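Local coordinates for protein 6-phosphofructokinase isozyme 2 (Escherichia coli, PDB 3UMO) that catalyses the ATP-dependent phosphorylation of fructose 6-phosphate to fructose 1,6-bisphosphate, the first committing step of glycolysis, working as a homodimer, at residues E182-N187 with K219-S224; A208-V213 with L231-E236. All blocks are in the same frame, centred on the assembly; numbering follows the deposited sequence.

Contact 1: residues E182-N187 with K219-S224; sequences ELVKPN and KRVVVS. With ATP (adenosine-5'-triphosphate), chain E; ATP (adenosine-5'-triphosphate), chain I.
Parallel strand pairing in the ribokinase-type core brings V184 beside V221 and ends at the ATP phosphates. V184 N donates to R220 O, and V184 O accepts from V222 N at 3.0 Å, nearly along the C=O axis. Further on, S224 N bonds P186 O. On one face of the pair, V184 and V221 lie side by side, CG1 against CG2. L183 CD1 reaches V222 CG2 on the side lined by M275 of helix 272-286.

The start of the pair is charged. Two cations come to the same face of the E182 carboxylate, one at each oxygen. K219 NZ reaches OE1 and R220 NH1 reaches OE2, each salt bridge measuring 3.1 Å. R220 NH1 also bonds E182 O at 2.8 Å, so one nitrogen holds both the backbone and the side chain of E182. The guanidinium is turned 36° from the carboxylate.

The other end binds nucleotide. The K185 chain starts with CG anti to the backbone N (chi1 -171°) and then bends at chi3 and chi4. Its NZ donates to S224 OG and to O2B of ATP (chain E), both at 2.9 Å. S224 OG also lies 2.8 Å from O2A of that ATP. N187 ND2 gives a straight bond (172°) to O1B of the same ATP. A second, weak bond goes to O3G of ATP (chain I), probably the nucleotide of the allosteric site. N187 OD1 caps E190 N at the start of helix 188-195. The loop after strand 183-184 and the end of strand 221-224 form part of the ATP pocket of this PfkB-family kinase.

Contact 2: residues A208-V213 with L231-E236; sequences AAQEIV and LGVDSE
Q210 of helix 204-214 reaches past V233 of strand 230-233 to D234. The helix packs on the three-stranded antiparallel sheet of this alpha/beta kinase. Its local axis runs 8.7 Å from that of strand 231-233, at 26° to it.

Q210 has two conformers. The side-chain contacts that follow belong to one of them and are less certain for it. The side chain leaves the helix with CG anti to the backbone N. CB and CG make no close contact with the strand segment. The chain bends at chi2 (67°), which brings CD to 3.5 Å from V233 CG1. OE1 comes near the same methyl group, a doubtful short approach. NE2 goes on to D234 O and donates to it at 3.2 Å. That bond is nearly straight (165°), and the acceptor lies near the amide plane. NE2 also has a weak bond to N214 OD1.

The rest of the contact is apolar. A209 CB sits 3.7 Å from V233 CG2 and more loosely against L231 CD2. V213 CG2 meets V233 CG1 at 3.7 Å, and the two valines cross obliquely. V213 CG1 comes against the backbone of the turn, at D234 O and S235 N. An alanine in place of V213 lacks both methyls and would probably leave a gap beside V233 CG1 and against the backbone of D234 and S235. V221 of the neighbouring strand 221-224 also touches A209 and V213 and widens this apolar layer. V213 CG1 stands 4.3 Å from S235 CB.

Both contacts reach the same three-stranded sheet, through strands 221-224 and 230-233, and their centres are 8 Å apart. Strand 221-224 of contact 1 is the antiparallel neighbour of strand 230-233 of contact 2. V223 N probably bonds L231 O at 2.8 Å, and V221 O probably bonds V233 N, also at 2.8 Å. At the charged end of contact 1, R220 CG packs 3.4 Å from D234 OD1. The contacts differ in their distance from the nucleotide. Contact 1 touches ATP directly through K185, N187 and S224. Contact 2 is set back, with the L231 side chain about 9 Å from ATP. L231 approaches L225, an ATP-site residue, to about 4 Å between side chains.

Contact 1: residues E182-N187 with K219-S224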
loop_
_atom_site.group_PDB
_atom_site.type_symbol
_atom_site.label_atom_id
_atom_site.label_comp_id
_atom_site.label_asym_id
_atom_site.label_seq_id
_atom_site.Cartn_x
_atom_site.Cartn_y
_atom_site.Cartn_z
ATOM N N GLU A 182 22.388 -14.407 -32.454
ATOM C CA GLU A 182 21.726 -15.701 -32.616
ATOM C C GLU A 182 20.288 -15.684 -32.103
ATOM O O GLU A 182 19.385 -16.248 -32.724
ATOM C CB GLU A 182 22.513 -16.802 -31.901
ATOM C CG GLU A 182 23.853 -17.128 -32.542
ATOM C CD GLU A 182 23.725 -18.029 -33.757
ATOM O OE1 GLU A 182 24.520 -17.862 -34.707
ATOM O OE2 GLU A 182 22.842 -18.913 -33.753
ATOM N N LEU A 183 20.087 -15.034 -30.964
ATOM C CA LEU A 183 18.788 -15.015 -30.314
ATOM C C LEU A 183 18.697 -13.834 -29.373
ATOM O O LEU A 183 19.618 -13.575 -28.602
ATOM C CB LEU A 183 18.582 -16.301 -29.509
ATOM C CG LEU A 183 17.368 -16.383 -28.583
ATOM C CD1 LEU A 183 16.077 -16.387 -29.376
ATOM C CD2 LEU A 183 17.457 -17.624 -27.691
ATOM N N VAL A 184 17.578 -13.122 -29.426
ATOM C CA VAL A 184 17.304 -12.079 -28.443
ATOM C C VAL A 184 15.927 -12.345 -27.824
ATOM O O VAL A 184 15.003 -12.762 -28.527
ATOM C CB VAL A 184 17.387 -10.662 -29.084
ATOM C CG1 VAL A 184 16.344 -10.494 -30.184
ATOM C CG2 VAL A 184 17.252 -9.571 -28.018
ATOM N N LYS A 185 15.799 -12.144 -26.512
ATOM C CA LYS A 185 14.510 -12.326 -25.836
ATOM C C LYS A 185 14.022 -11.050 -25.153
ATOM O O LYS A 185 14.143 -10.896 -23.933
ATOM C CB LYS A 185 14.508 -13.488 -24.813
ATOM C CG LYS A 185 13.070 -13.791 -24.297
ATOM C CD LYS A 185 12.996 -14.337 -22.873
ATOM C CE LYS A 185 13.345 -13.282 -21.812
ATOM N NZ LYS A 185 12.497 -12.054 -21.895
ATOM N N PRO A 186 13.468 -10.122 -25.938
ATOM C CA PRO A 186 12.835 -9.000 -25.253
ATOM C C PRO A 186 11.480 -9.421 -24.700
ATOM O O PRO A 186 10.787 -10.241 -25.312
ATOM C CB PRO A 186 12.622 -7.984 -26.376
ATOM C CG PRO A 186 12.450 -8.833 -27.619
ATOM C CD PRO A 186 13.342 -10.044 -27.406
ATOM N N ASN A 187 11.091 -8.871 -23.556
ATOM C CA ASN A 187 9.669 -8.913 -23.208
ATOM C C ASN A 187 8.945 -7.815 -23.978
ATOM O O ASN A 187 9.542 -7.169 -24.845
ATOM C CB ASN A 187 9.404 -8.830 -21.695
ATOM C CG ASN A 187 9.838 -7.512 -21.077
ATOM O OD1 ASN A 187 10.061 -6.510 -21.764
ATOM N ND2 ASN A 187 9.951 -7.509 -19.750
ATOM N N LYS A 219 19.007 -13.409 -35.624
ATOM C CA LYS A 219 18.540 -14.565 -36.387
ATOM C C LYS A 219 17.181 -15.014 -35.872
ATOM O O LYS A 219 16.298 -15.395 -36.642
ATOM C CB LYS A 219 19.544 -15.716 -36.292
ATOM C CG LYS A 219 20.884 -15.427 -36.980
ATOM C CD LYS A 219 21.736 -16.693 -37.079
ATOM C CE LYS A 219 23.066 -16.440 -37.783
ATOM N NZ LYS A 219 24.026 -15.695 -36.923
ATOM N N ARG A 220 17.026 -14.961 -34.556
ATOM C CA ARG A 220 15.797 -15.364 -33.897
ATOM C C ARG A 220 15.401 -14.323 -32.863
ATOM O O ARG A 220 16.242 -13.838 -32.105
ATOM C CB ARG A 220 15.991 -16.710 -33.204
ATOM C CG ARG A 220 16.599 -17.790 -34.090
ATOM C CD ARG A 220 16.993 -19.005 -33.257
ATOM N NE ARG A 220 17.762 -19.968 -34.040
ATOM C CZ ARG A 220 19.064 -19.859 -34.291
ATOM N NH1 ARG A 220 19.752 -18.823 -33.826
ATOM N NH2 ARG A 220 19.678 -20.785 -35.014
ATOM N N VAL A 221 14.118 -13.984 -32.841
ATOM C CA VAL A 221 13.583 -13.077 -31.841
ATOM C C VAL A 221 12.459 -13.802 -31.126
ATOM O O VAL A 221 11.501 -14.261 -31.754
ATOM C CB VAL A 221 13.037 -11.778 -32.470
ATOM C CG1 VAL A 221 12.326 -10.928 -31.411
ATOM C CG2 VAL A 221 14.163 -10.993 -33.121
ATOM N N VAL A 222 12.586 -13.943 -29.818
ATOM C CA VAL A 222 11.494 -14.504 -29.048
ATOM C C VAL A 222 10.964 -13.418 -28.132
ATOM O O VAL A 222 11.641 -13.013 -27.188
ATOM C CB VAL A 222 11.939 -15.740 -28.240
ATOM C CG1 VAL A 222 10.788 -16.264 -27.376
ATOM C CG2 VAL A 222 12.426 -16.826 -29.189
ATOM N N VAL A 223 9.766 -12.927 -28.428
ATOM C CA VAL A 223 9.146 -11.932 -27.572
ATOM C C VAL A 223 8.371 -12.658 -26.483
ATOM O O VAL A 223 7.386 -13.344 -26.756
ATOM C CB VAL A 223 8.182 -11.025 -28.339
ATOM C CG1 VAL A 223 7.721 -9.883 -27.435
ATOM C CG2 VAL A 223 8.851 -10.477 -29.592
ATOM N N SER A 224 8.810 -12.514 -25.241
ATOM C CA SER A 224 8.102 -13.187 -24.158
ATOM C C SER A 224 6.945 -12.303 -23.673
ATOM O O SER A 224 7.062 -11.074 -23.597
ATOM C CB SER A 224 9.057 -13.604 -23.038
ATOM O OG SER A 224 9.649 -12.494 -22.369
HETATM P PG ATP E . 11.620 -11.354 -15.953
HETATM O O1G ATP E . 12.958 -10.956 -16.469
HETATM O O2G ATP E . 11.907 -12.448 -14.927
HETATM O O3G ATP E . 10.859 -10.227 -15.344
HETATM P PB ATP E . 10.498 -11.346 -18.455
HETATM O O1B ATP E . 9.649 -10.053 -18.257
HETATM O O2B ATP E . 11.788 -11.131 -19.275
HETATM O O3B ATP E . 10.805 -12.072 -17.068
HETATM P PA ATP E . 8.196 -12.926 -19.155
HETATM O O1A ATP E . 7.441 -12.149 -18.117
HETATM O O2A ATP E . 7.524 -12.917 -20.529
HETATM O O3A ATP E . 9.654 -12.409 -19.282
HETATM O "O5'" ATP E . 8.369 -14.425 -18.597
HETATM C "C5'" ATP E . 8.880 -15.407 -19.433
HETATM C "C4'" ATP E . 8.112 -16.644 -19.560
HETATM O "O4'" ATP E . 7.726 -17.070 -18.235
HETATM C "C3'" ATP E . 6.824 -16.441 -20.244
HETATM O "O3'" ATP E . 6.961 -16.494 -21.614
HETATM C "C2'" ATP E . 5.993 -17.528 -19.699
HETATM O "O2'" ATP E . 6.362 -18.727 -20.247
HETATM C "C1'" ATP E . 6.396 -17.531 -18.274
HETATM N N9 ATP E . 5.537 -16.664 -17.469
HETATM C C8 ATP E . 5.816 -15.406 -17.081
HETATM N N7 ATP E . 4.763 -14.957 -16.355
HETATM C C5 ATP E . 3.827 -15.926 -16.287
HETATM C C6 ATP E . 2.571 -16.021 -15.679
HETATM N N6 ATP E . 1.995 -14.875 -14.900
HETATM N N1 ATP E . 1.880 -17.167 -15.813
HETATM C C2 ATP E . 2.374 -18.205 -16.509
HETATM N N3 ATP E . 3.573 -18.140 -17.095
HETATM C C4 ATP E . 4.316 -17.024 -17.000
HETATM P PG ATP I . 10.696 -6.093 -16.479
HETATM O O1G ATP I . 10.602 -7.498 -16.976
HETATM O O2G ATP I . 12.177 -5.811 -16.214
HETATM O O3G ATP I . 10.156 -5.123 -17.501
HETATM P PB ATP I . 8.800 -6.664 -14.451
HETATM O O1B ATP I . 8.695 -6.092 -12.972
HETATM O O2B ATP I . 8.927 -8.193 -14.413
HETATM O O3B ATP I . 10.066 -5.933 -15.082
HETATM P PA ATP I . 6.592 -5.085 -15.001
HETATM O O1A ATP I . 7.374 -3.918 -14.430
HETATM O O2A ATP I . 5.867 -4.673 -16.292
HETATM O O3A ATP I . 7.532 -6.254 -15.278
HETATM O "O5'" ATP I . 5.495 -5.524 -13.907
HETATM C "C5'" ATP I . 5.314 -6.844 -13.553
HETATM C "C4'" ATP I . 4.355 -7.068 -12.483
HETATM O "O4'" ATP I . 4.502 -5.984 -11.540
HETATM C "C3'" ATP I . 2.991 -6.940 -13.002
HETATM O "O3'" ATP I . 2.490 -8.170 -13.353
HETATM C "C2'" ATP I . 2.235 -6.352 -11.895
HETATM O "O2'" ATP I . 1.809 -7.360 -11.079
HETATM C "C1'" ATP I . 3.225 -5.518 -11.178
HETATM N N9 ATP I . 3.102 -4.099 -11.499
HETATM C C8 ATP I . 3.776 -3.460 -12.472
HETATM N N7 ATP I . 3.400 -2.159 -12.458
HETATM C C5 ATP I . 2.495 -1.975 -11.477
HETATM C C6 ATP I . 1.781 -0.864 -11.007
HETATM N N6 ATP I . 1.955 0.489 -11.640
HETATM N N1 ATP I . 0.930 -1.031 -9.976
HETATM C C2 ATP I . 0.765 -2.238 -9.401
HETATM N N3 ATP I . 1.438 -3.314 -9.828
HETATM C C4 ATP I . 2.297 -3.219 -10.855
#

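Contact 2: residues A208-V213 with L231-E236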
loop_
_atom_site.group_PDB
_atom_site.type_symbol
_atom_site.label_atom_id
_atom_site.label_comp_id
_atom_site.label_asym_id
_atom_site.label_seq_id
_atom_site.Cartn_x
_atom_site.Cartn_y
_atom_site.Cartn_z
ATOM N N ALA A 208 6.961 -6.088 -35.254
ATOM C CA ALA A 208 8.209 -5.589 -34.681
ATOM C C ALA A 208 9.275 -6.680 -34.624
ATOM O O ALA A 208 10.437 -6.441 -34.950
ATOM C CB ALA A 208 7.962 -5.016 -33.291
ATOM N N ALA A 209 8.880 -7.875 -34.189
ATOM C CA ALA A 209 9.808 -8.997 -34.121
ATOM C C ALA A 209 10.343 -9.341 -35.513
ATOM O O ALA A 209 11.543 -9.563 -35.690
ATOM C CB ALA A 209 9.133 -10.209 -33.499
ATOM N N GLN A 210 9.446 -9.371 -36.497
ATOM C CA GLN A 210 9.853 -9.696 -37.857
ATOM C C GLN A 210 10.786 -8.628 -38.421
ATOM O O GLN A 210 11.696 -8.946 -39.183
ATOM C CB GLN A 210 8.642 -9.887 -38.771
ATOM C CG GLN A 210 8.966 -10.624 -40.067
ATOM C CD GLN A 210 9.367 -12.072 -39.830
ATOM O OE1 GLN A 210 8.591 -12.863 -39.294
ATOM N NE2 GLN A 210 10.587 -12.423 -40.225
ATOM N N GLU A 211 10.568 -7.377 -38.023
ATOM C CA GLU A 211 11.383 -6.247 -38.468
ATOM C C GLU A 211 12.841 -6.442 -38.053
ATOM O O GLU A 211 13.769 -6.173 -38.826
ATOM C CB GLU A 211 10.823 -4.963 -37.851
ATOM C CG GLU A 211 11.350 -3.661 -38.418
ATOM C CD GLU A 211 10.846 -2.451 -37.641
ATOM O OE1 GLU A 211 9.657 -2.436 -37.253
ATOM O OE2 GLU A 211 11.649 -1.522 -37.407
ATOM N N ILE A 212 13.037 -6.920 -36.828
ATOM C CA ILE A 212 14.377 -7.171 -36.298
ATOM C C ILE A 212 15.069 -8.321 -37.036
ATOM O O ILE A 212 16.268 -8.260 -37.317
ATOM C CB ILE A 212 14.318 -7.472 -34.790
ATOM C CG1 ILE A 212 13.784 -6.253 -34.037
ATOM C CG2 ILE A 212 15.690 -7.869 -34.258
ATOM C CD1 ILE A 212 13.437 -6.542 -32.591
ATOM N N VAL A 213 14.314 -9.371 -37.341
ATOM C CA VAL A 213 14.866 -10.497 -38.083
ATOM C C VAL A 213 15.202 -10.061 -39.506
ATOM O O VAL A 213 16.318 -10.276 -39.977
ATOM C CB VAL A 213 13.901 -11.695 -38.106
ATOM C CG1 VAL A 213 14.447 -12.810 -38.990
ATOM C CG2 VAL A 213 13.664 -12.201 -36.688
ATOM N N LEU A 231 6.138 -15.334 -28.402
ATOM C CA LEU A 231 6.076 -15.364 -29.857
ATOM C C LEU A 231 7.501 -15.477 -30.390
ATOM O O LEU A 231 8.347 -14.620 -30.117
ATOM C CB LEU A 231 5.409 -14.100 -30.391
ATOM C CG LEU A 231 5.180 -14.084 -31.903
ATOM C CD1 LEU A 231 3.700 -14.235 -32.207
ATOM C CD2 LEU A 231 5.733 -12.815 -32.514
ATOM N N GLY A 232 7.766 -16.542 -31.142
ATOM C CA GLY A 232 9.086 -16.778 -31.694
ATOM C C GLY A 232 9.091 -16.525 -33.188
ATOM O O GLY A 232 8.208 -16.994 -33.910
ATOM N N VAL A 233 10.083 -15.771 -33.649
ATOM C CA VAL A 233 10.173 -15.409 -35.060
ATOM C C VAL A 233 11.531 -15.791 -35.653
ATOM O O VAL A 233 12.573 -15.592 -35.018
ATOM C CB VAL A 233 9.887 -13.900 -35.264
ATOM C CG1 VAL A 233 10.204 -13.466 -36.679
ATOM C CG2 VAL A 233 8.434 -13.592 -34.932
ATOM N N ASP A 234 11.484 -16.360 -36.861
ATOM C CA ASP A 234 12.643 -16.766 -37.642
ATOM C C ASP A 234 12.581 -16.044 -38.974
ATOM O O ASP A 234 11.662 -15.266 -39.223
ATOM C CB ASP A 234 12.552 -18.258 -37.963
ATOM C CG ASP A 234 13.576 -19.074 -37.232
ATOM O OD1 ASP A 234 14.530 -18.483 -36.683
ATOM O OD2 ASP A 234 13.427 -20.314 -37.216
ATOM N N SER A 235 13.535 -16.336 -39.851
ATOM C CA SER A 235 13.453 -15.857 -41.221
ATOM C C SER A 235 12.398 -16.666 -41.973
ATOM O O SER A 235 11.928 -16.254 -43.034
ATOM C CB SER A 235 14.810 -15.977 -41.926
ATOM O OG SER A 235 15.204 -17.333 -42.072
ATOM N N GLU A 236 12.019 -17.810 -41.407
ATOM C CA GLU A 236 11.111 -18.738 -42.073
ATOM C C GLU A 236 9.843 -19.032 -41.279
ATOM O O GLU A 236 8.826 -19.436 -41.846
ATOM C CB GLU A 236 11.830 -20.057 -42.362
ATOM C CG GLU A 236 13.050 -19.915 -43.260
ATOM C CD GLU A 236 13.946 -21.135 -43.212
ATOM O OE1 GLU A 236 13.542 -22.144 -42.594
ATOM O OE2 GLU A 236 15.054 -21.084 -43.786
HETATM O O HOH W 1 8.539 -15.155 -40.083
#